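Host Factor for Q beta (Staphylococcus aureus, PDB 1KQ1) binds RNA as a ring-shaped hexamer of the bacterial Sm-like family and acts as a pleiotropic regulator of translation. Local coordinates at the interface of chains A and B. Residues are numbered along the deposited sequence; one frame, centred on the assembly and turned at random. Chains: chain A/B, Host Factor for Q beta.

The interface of chains A and B. Residues chain A 62-65; chain B 51-53.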
# COMPACT_ATOMS: atom_id res chain seq x y z
N THR A 62 4.39 -9.82 8.25
CA THR A 62 5.34 -10.54 9.09
C THR A 62 5.17 -12.05 9.00
O THR A 62 4.06 -12.53 8.75
CB THR A 62 5.04 -10.19 10.59
OG1 THR A 62 5.04 -8.77 10.80
CG2 THR A 62 6.06 -10.80 11.51
N TYR A 63 6.27 -12.77 9.19
CA TYR A 63 6.22 -14.22 9.31
C TYR A 63 6.62 -14.43 10.78
O TYR A 63 7.70 -13.99 11.24
CB TYR A 63 7.27 -14.93 8.45
CG TYR A 63 7.15 -14.69 6.99
CD1 TYR A 63 6.40 -15.51 6.17
CD2 TYR A 63 7.87 -13.65 6.41
CE1 TYR A 63 6.36 -15.33 4.80
CE2 TYR A 63 7.85 -13.44 5.02
CZ TYR A 63 7.09 -14.29 4.21
OH TYR A 63 7.06 -14.10 2.83
N THR A 64 5.74 -15.07 11.54
CA THR A 64 6.05 -15.35 12.92
C THR A 64 6.37 -16.82 12.98
O THR A 64 5.63 -17.66 12.44
CB THR A 64 4.89 -15.03 13.86
OG1 THR A 64 4.64 -13.62 13.85
CG2 THR A 64 5.24 -15.47 15.27
N VAL A 65 7.49 -17.13 13.59
CA VAL A 65 7.93 -18.52 13.69
C VAL A 65 7.35 -19.18 14.93
O VAL A 65 6.59 -20.16 14.79
CB VAL A 65 9.46 -18.61 13.76
CG1 VAL A 65 9.89 -20.08 13.77
CG2 VAL A 65 10.09 -17.87 12.61
N LYS B 51 9.52 -15.14 20.52
CA LYS B 51 9.42 -15.62 19.16
C LYS B 51 10.18 -14.73 18.17
O LYS B 51 10.38 -13.55 18.42
CB LYS B 51 7.96 -15.69 18.70
CG LYS B 51 7.15 -16.77 19.39
CD LYS B 51 5.73 -16.79 18.83
CE LYS B 51 4.99 -15.51 19.17
NZ LYS B 51 3.51 -15.64 19.00
N GLN B 52 10.59 -15.36 17.08
CA GLN B 52 11.26 -14.69 15.96
C GLN B 52 10.17 -14.13 15.02
O GLN B 52 9.16 -14.80 14.76
CB GLN B 52 12.08 -15.69 15.15
CG GLN B 52 13.31 -16.23 15.87
CD GLN B 52 14.15 -17.12 14.95
OE1 GLN B 52 13.75 -18.25 14.61
NE2 GLN B 52 15.31 -16.61 14.53
N HIS B 53 10.37 -12.91 14.53
CA HIS B 53 9.44 -12.31 13.57
C HIS B 53 10.24 -11.77 12.39
O HIS B 53 11.17 -10.99 12.59
CB HIS B 53 8.68 -11.15 14.18
CG HIS B 53 7.93 -11.50 15.43
ND1 HIS B 53 8.55 -11.62 16.65
CD2 HIS B 53 6.63 -11.83 15.62
CE1 HIS B 53 7.67 -12.01 17.55
NE2 HIS B 53 6.49 -12.15 16.95
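A:Thr64 and B:His53 face each other as an antiparallel bridge pair where strand 60-64 of chain A runs beside strand 51-56 of chain B, the edge-to-edge pairing by which Sm-like subunits join into a ring, here the Hfq hexamer. Their side chains lie alongside and point the same way. From A:Thr64 CB, which already sits 4.0 Å from B:His53 CD2, the side chain forks. The hydroxyl branch, OG1 of A:Thr64, lies beside the backbone N (chi1 -65°) and touches the imidazole carbon CD2 of B:His53 at 3.2 Å; the ring nitrogen NE2 of B:His53 is farther from this oxygen, OG1 of A:Thr64, at 3.9 Å. OG1 approaches the C-H of CD2 at a tilt to the ring plane, a polar contact at most weak. The methyl branch, CG2 of A:Thr64, anti to the backbone N, fills the angle between two residues of chain B: the B:His53 imidazole on one side, where it sits off the ring plane and outward of the CD2-NE2 bond, and the aliphatic stretch of B:Lys51 on the other, with CD of B:Lys51 at 3.8 Å. A bend at chi3 (-66°) carries CE and NZ of B:Lys51 across the methyl, and NZ of B:Lys51 ends 4.1 Å from CG2 of A:Thr64. One residue further on, the backbone N of A:Val65 donates a nearly straight hydrogen bond of 3.1 Å to the carbonyl O of B:Gln52, extending the sheet across the subunit boundary just beyond the strand end. The valine branch CG2 rests against CB of B:Gln52, a poorly ordered residue, so this contact is approximate. Towards the other end of the patch, the methyl CG2 of A:Thr62 meets the methylene CB of B:His53 at 3.8 Å.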